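Local coordinates for protein cysteine synthase (Fusobacterium nucleatum subsp. nucleatum, PDB 5Z5C) that produces hydrogen sulfide, probably by breaking down L-cysteine, and may also make cysteine, using a pyridoxal 5'-phosphate cofactor held as an internal aldimine, at residues Ile49-Ala54 with Gly82-Ala87; Leu178-Phe183 with Val296-Phe301. All coordinates share one frame; numbering follows the deposited sequence.

How the contacts relate
Contact 1 (Ile49-Ala54 with Gly82-Ala87) joins the helix that carries the Schiff-base lysine to helix 80-91; contact 2 (Leu178-Phe183 with Val296-Phe301) sets strand 297-298 beside strand 182-186 in a parallel sheet. Their centres lie about 24 Å apart, on opposite sides of the chain's centre, yet their nearest atoms come within about 4 Å without touching. The cofactor relates them: in contact 1 Lys50 is bonded to it, while in contact 2 the side chain of Val300 stops about 7 Å from it and about 4 Å from that of Thr192, a residue that binds pyridoxal 5'-phosphate.

Contact 1: Ile49-Ala54 with Gly82-Ala87; sequences IKDRMA and GIAFSA. With PLP (pyridoxal-5'-phosphate), chain G.
Ala54 sets its methyl over the middle of one face of the Phe85 ring. CB stands 3.8 Å from the ring centroid and only 1° off the normal, a nearly ideal CH-pi contact, and Ala54 CA comes within 3.8 Å of Phe85 CZ on the rim. Met53 SD approaches the same ring obliquely, 4.1 Å from Phe85 CE2, a Met-aromatic contact in which the two side chains cross at about a right angle. Ala54 CB also meets Ala84 CB at 3.9 Å. Ala84 CB in turn lies 3.7 Å from Lys50 O and 3.6 Å from Asp51 OD1. With alanines facing each other, the axes of the short segments 50-54 and 82-87 approach to 8.5 Å and cross at -48°. Asp51 OD1 is hydrogen-bonded to Thr46 OG1, so beside Ala84 it makes van der Waals contact without lacking a polar partner.

Lys50 shares only its base with this interface: CB rests against Ala84 CB, and bends at chi2 and chi4 help lead the chain away to the cofactor. There Lys50 NZ is bonded to PLP C4A at 1.3 Å, the length of a C=N bond. This is the internal aldimine, the resting state from which an amino-acid substrate would displace the lysine; the helix contact thus packs around the backbone end of the lysine whose far end forms the imine.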
loop_
_atom_site.group_PDB
_atom_site.type_symbol
_atom_site.label_atom_id
_atom_site.label_comp_id
_atom_site.label_asym_id
_atom_site.label_seq_id
_atom_site.Cartn_x
_atom_site.Cartn_y
_atom_site.Cartn_z
ATOM N N ILE B 49 3.204 -1.205 -9.090
ATOM C CA ILE B 49 3.015 -1.917 -10.356
ATOM C C ILE B 49 3.990 -3.097 -10.567
ATOM O O ILE B 49 3.637 -4.074 -11.235
ATOM C CB ILE B 49 3.080 -0.918 -11.552
ATOM C CG1 ILE B 49 2.451 -1.498 -12.845
ATOM C CG2 ILE B 49 4.497 -0.462 -11.802
ATOM C CD1 ILE B 49 2.405 -0.479 -13.988
ATOM N N LYS B 50 5.186 -3.018 -9.996
ATOM C CA LYS B 50 6.194 -4.068 -10.154
ATOM C C LYS B 50 5.761 -5.431 -9.608
ATOM O O LYS B 50 6.254 -6.478 -10.090
ATOM C CB LYS B 50 7.531 -3.681 -9.538
ATOM C CG LYS B 50 8.114 -2.367 -10.053
ATOM C CD LYS B 50 8.422 -2.407 -11.532
ATOM C CE LYS B 50 8.580 -1.002 -12.031
ATOM N NZ LYS B 50 9.858 -0.394 -11.579
ATOM N N ASP B 51 4.807 -5.427 -8.676
ATOM C CA ASP B 51 4.216 -6.678 -8.195
ATOM C C ASP B 51 3.547 -7.491 -9.319
ATOM O O ASP B 51 3.650 -8.705 -9.307
ATOM C CB ASP B 51 3.168 -6.433 -7.105
ATOM C CG ASP B 51 3.759 -5.848 -5.833
ATOM O OD1 ASP B 51 4.755 -6.406 -5.326
ATOM O OD2 ASP B 51 3.213 -4.841 -5.340
ATOM N N ARG B 52 2.861 -6.824 -10.253
ATOM C CA ARG B 52 2.210 -7.496 -11.372
ATOM C C ARG B 52 3.270 -8.218 -12.229
ATOM O O ARG B 52 3.091 -9.347 -12.640
ATOM C CB ARG B 52 1.523 -6.507 -12.288
ATOM C CG ARG B 52 0.333 -5.787 -11.673
ATOM C CD ARG B 52 -0.154 -4.751 -12.641
ATOM N NE ARG B 52 -1.342 -4.061 -12.210
ATOM C CZ ARG B 52 -2.564 -4.349 -12.620
ATOM N NH1 ARG B 52 -2.788 -5.455 -13.324
ATOM N NH2 ARG B 52 -3.569 -3.576 -12.270
ATOM N N MET B 53 4.381 -7.519 -12.429
ATOM C CA MET B 53 5.472 -7.932 -13.264
ATOM C C MET B 53 6.262 -9.074 -12.626
ATOM O O MET B 53 6.572 -10.030 -13.309
ATOM C CB MET B 53 6.387 -6.740 -13.511
ATOM C CG MET B 53 7.448 -6.995 -14.554
ATOM S SD MET B 53 9.010 -7.615 -13.918
ATOM C CE MET B 53 9.775 -6.082 -13.397
ATOM N N ALA B 54 6.615 -8.944 -11.354
ATOM C CA ALA B 54 7.297 -10.013 -10.630
ATOM C C ALA B 54 6.488 -11.322 -10.558
ATOM O O ALA B 54 7.048 -12.424 -10.746
ATOM C CB ALA B 54 7.714 -9.570 -9.229
ATOM N N GLY B 82 13.231 -4.858 -6.722
ATOM C CA GLY B 82 13.820 -5.623 -5.660
ATOM C C GLY B 82 12.769 -5.951 -4.616
ATOM O O GLY B 82 12.695 -7.087 -4.149
ATOM N N ILE B 83 11.937 -4.949 -4.293
ATOM C CA ILE B 83 10.904 -5.123 -3.275
ATOM C C ILE B 83 9.939 -6.235 -3.723
ATOM O O ILE B 83 9.689 -7.158 -2.979
ATOM C CB ILE B 83 10.160 -3.794 -2.963
ATOM C CG1 ILE B 83 11.099 -2.771 -2.302
ATOM C CG2 ILE B 83 8.998 -4.035 -2.021
ATOM C CD1 ILE B 83 10.556 -1.337 -2.239
ATOM N N ALA B 84 9.479 -6.167 -4.960
ATOM C CA ALA B 84 8.488 -7.091 -5.504
ATOM C C ALA B 84 8.962 -8.556 -5.654
ATOM O O ALA B 84 8.236 -9.499 -5.311
ATOM C CB ALA B 84 8.001 -6.559 -6.841
ATOM N N PHE B 85 10.178 -8.733 -6.205
ATOM C CA PHE B 85 10.767 -10.056 -6.291
ATOM C C PHE B 85 11.133 -10.557 -4.903
ATOM O O PHE B 85 11.010 -11.749 -4.656
ATOM C CB PHE B 85 12.021 -10.113 -7.225
ATOM C CG PHE B 85 11.673 -10.199 -8.692
ATOM C CD1 PHE B 85 11.254 -11.391 -9.245
ATOM C CD2 PHE B 85 11.676 -9.058 -9.495
ATOM C CE1 PHE B 85 10.912 -11.473 -10.590
ATOM C CE2 PHE B 85 11.352 -9.135 -10.850
ATOM C CZ PHE B 85 10.973 -10.347 -11.396
ATOM N N SER B 86 11.621 -9.687 -4.008
ATOM C CA SER B 86 11.923 -10.145 -2.647
ATOM C C SER B 86 10.676 -10.782 -1.995
ATOM O O SER B 86 10.719 -11.935 -1.514
ATOM C CB SER B 86 12.475 -9.032 -1.781
ATOM O OG SER B 86 13.704 -8.557 -2.300
ATOM N N ALA B 87 9.556 -10.067 -2.044
ATOM C CA ALA B 87 8.304 -10.582 -1.448
ATOM C C ALA B 87 7.740 -11.819 -2.146
ATOM O O ALA B 87 7.383 -12.794 -1.485
ATOM C CB ALA B 87 7.237 -9.484 -1.404
HETATM N N1 PLP G . 7.829 4.429 -11.492
HETATM C C2 PLP G . 8.201 3.681 -10.429
HETATM C C2A PLP G . 7.932 4.117 -9.016
HETATM C C3 PLP G . 8.888 2.398 -10.660
HETATM O O3 PLP G . 9.282 1.626 -9.627
HETATM C C4 PLP G . 9.160 1.977 -12.048
HETATM C C4A PLP G . 9.857 0.699 -12.318
HETATM C C5 PLP G . 8.704 2.876 -13.126
HETATM C C6 PLP G . 8.064 4.064 -12.777
HETATM C C5A PLP G . 8.960 2.489 -14.569
HETATM O O4P PLP G . 8.269 1.294 -14.966
HETATM P P PLP G . 8.898 0.238 -16.013
HETATM O O1P PLP G . 10.057 -0.384 -15.288
HETATM O O2P PLP G . 7.751 -0.684 -16.341
HETATM O O3P PLP G . 9.275 1.109 -17.195
#

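Contact 2: Leu178-Phe183 with Val296-Phe301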
loop_
_atom_site.group_PDB
_atom_site.type_symbol
_atom_site.label_atom_id
_atom_site.label_comp_id
_atom_site.label_asym_id
_atom_site.label_seq_id
_atom_site.Cartn_x
_atom_site.Cartn_y
_atom_site.Cartn_z
ATOM N N LEU B 178 -15.461 4.894 -24.013
ATOM C CA LEU B 178 -14.482 5.870 -24.405
ATOM C C LEU B 178 -13.402 5.180 -25.201
ATOM O O LEU B 178 -12.782 4.200 -24.730
ATOM C CB LEU B 178 -13.879 6.545 -23.181
ATOM C CG LEU B 178 -14.862 7.238 -22.230
ATOM C CD1 LEU B 178 -14.152 7.677 -20.950
ATOM C CD2 LEU B 178 -15.582 8.413 -22.934
ATOM N N ASN B 179 -13.158 5.679 -26.393
ATOM C CA ASN B 179 -11.947 5.375 -27.131
ATOM C C ASN B 179 -10.740 5.967 -26.430
ATOM O O ASN B 179 -10.847 7.033 -25.865
ATOM C CB ASN B 179 -12.026 5.971 -28.532
ATOM C CG ASN B 179 -12.787 5.079 -29.486
ATOM O OD1 ASN B 179 -13.947 4.766 -29.258
ATOM N ND2 ASN B 179 -12.115 4.637 -30.545
ATOM N N ILE B 180 -9.600 5.291 -26.497
ATOM C CA ILE B 180 -8.329 5.784 -25.952
ATOM C C ILE B 180 -7.559 6.485 -27.073
ATOM O O ILE B 180 -7.205 5.851 -28.073
ATOM C CB ILE B 180 -7.459 4.616 -25.422
ATOM C CG1 ILE B 180 -8.138 3.937 -24.225
ATOM C CG2 ILE B 180 -6.042 5.088 -25.076
ATOM C CD1 ILE B 180 -7.462 2.617 -23.816
ATOM N N ASP B 181 -7.272 7.773 -26.880
ATOM C CA ASP B 181 -6.505 8.576 -27.849
ATOM C C ASP B 181 -5.028 8.511 -27.564
ATOM O O ASP B 181 -4.196 8.649 -28.454
ATOM C CB ASP B 181 -7.013 10.023 -27.830
ATOM C CG ASP B 181 -8.455 10.117 -28.268
ATOM O OD1 ASP B 181 -8.776 9.621 -29.336
ATOM O OD2 ASP B 181 -9.280 10.660 -27.514
ATOM N N GLY B 182 -4.679 8.281 -26.305
ATOM C CA GLY B 182 -3.289 8.104 -25.960
ATOM C C GLY B 182 -3.018 7.584 -24.549
ATOM O O GLY B 182 -3.883 7.598 -23.670
ATOM N N PHE B 183 -1.775 7.174 -24.366
ATOM C CA PHE B 183 -1.244 6.659 -23.121
ATOM C C PHE B 183 0.211 7.141 -22.996
ATOM O O PHE B 183 0.947 7.082 -23.984
ATOM C CB PHE B 183 -1.257 5.122 -23.132
ATOM C CG PHE B 183 -0.582 4.504 -21.935
ATOM C CD1 PHE B 183 -1.313 4.249 -20.761
ATOM C CD2 PHE B 183 0.761 4.252 -21.943
ATOM C CE1 PHE B 183 -0.700 3.727 -19.636
ATOM C CE2 PHE B 183 1.378 3.717 -20.839
ATOM C CZ PHE B 183 0.646 3.460 -19.686
ATOM N N VAL B 296 -8.856 11.565 -24.964
ATOM C CA VAL B 296 -8.922 10.641 -23.849
ATOM C C VAL B 296 -7.548 10.019 -23.662
ATOM O O VAL B 296 -7.016 9.283 -24.515
ATOM C CB VAL B 296 -10.010 9.564 -24.082
ATOM C CG1 VAL B 296 -9.974 8.447 -23.011
ATOM C CG2 VAL B 296 -11.394 10.253 -24.112
ATOM N N ILE B 297 -6.922 10.402 -22.562
ATOM C CA ILE B 297 -5.524 10.035 -22.297
ATOM C C ILE B 297 -5.464 9.261 -20.973
ATOM O O ILE B 297 -6.088 9.649 -19.974
ATOM C CB ILE B 297 -4.632 11.275 -22.204
ATOM C CG1 ILE B 297 -4.855 12.220 -23.394
ATOM C CG2 ILE B 297 -3.176 10.864 -22.029
ATOM C CD1 ILE B 297 -4.346 11.683 -24.693
ATOM N N VAL B 298 -4.750 8.141 -20.997
ATOM C CA VAL B 298 -4.576 7.240 -19.845
ATOM C C VAL B 298 -3.131 7.253 -19.368
ATOM O O VAL B 298 -2.187 7.311 -20.162
ATOM C CB VAL B 298 -4.967 5.809 -20.208
ATOM C CG1 VAL B 298 -4.908 4.922 -18.965
ATOM C CG2 VAL B 298 -6.364 5.805 -20.773
ATOM N N THR B 299 -2.944 7.205 -18.062
ATOM C CA THR B 299 -1.633 6.893 -17.554
ATOM C C THR B 299 -1.713 5.971 -16.303
ATOM O O THR B 299 -2.761 5.422 -16.030
ATOM C CB THR B 299 -0.840 8.179 -17.355
ATOM O OG1 THR B 299 0.504 7.849 -17.049
ATOM C CG2 THR B 299 -1.464 9.095 -16.284
ATOM N N VAL B 300 -0.598 5.792 -15.617
ATOM C CA VAL B 300 -0.524 5.015 -14.390
ATOM C C VAL B 300 0.227 5.776 -13.300
ATOM O O VAL B 300 1.104 6.592 -13.585
ATOM C CB VAL B 300 0.140 3.612 -14.590
ATOM C CG1 VAL B 300 -0.533 2.838 -15.726
ATOM C CG2 VAL B 300 1.629 3.754 -14.845
ATOM N N PHE B 301 -0.170 5.514 -12.064
ATOM C CA PHE B 301 0.527 5.926 -10.886
ATOM C C PHE B 301 1.209 4.688 -10.318
ATOM O O PHE B 301 0.568 3.848 -9.706
ATOM C CB PHE B 301 -0.471 6.470 -9.844
ATOM C CG PHE B 301 -1.167 7.788 -10.209
ATOM C CD1 PHE B 301 -0.667 8.631 -11.197
ATOM C CD2 PHE B 301 -2.303 8.201 -9.494
ATOM C CE1 PHE B 301 -1.278 9.868 -11.458
ATOM C CE2 PHE B 301 -2.936 9.403 -9.768
ATOM C CZ PHE B 301 -2.409 10.231 -10.761
#
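Asp181 and Val296 bind each other twice. Val296 N donates to Asp181 OD2 at 2.7 Å along a nearly straight path (171°), meeting the anti lone pair, and Asp181 N returns a bond to Val296 O at 2.8 Å. The first torsion of Asp181 (chi1 -63°) sets CG anti to the carbonyl carbon, beside the backbone N, and OD2 extends from there to the amide. Val296 O also accepts from Gly182 N at 3.1 Å, so one carbonyl ties down two successive amides just as the strand begins. Val298 N then donates to Gly182 O at 2.9 Å, continuing a parallel register in which Gly182 pairs with Ile297 and Phe183 with Val298.

Around these bonds lies apolar packing. Ile297 CD1 covers the backbone of Gly182, 3.8 Å from its N, close to where a side chain would begin. On the face of the sheet bearing Phe183 and Val298, Phe183 CD1 lies 4.0 Å from Val298 CB. Farther along, Val300 CG1 reaches the edge of the Phe183 ring, 4.0 Å from CE1. Ile180 CG1 meets Val298 CG2 at 4.3 Å, and Ile169 of helix 165-172 packs on both residues; Ala284 and Gln288 of helix 275-288 touch Ile297 on the other face. Helices on both faces of a parallel sheet are the three-layer alpha/beta/alpha pattern of fold-type II pyridoxal-phosphate enzymes.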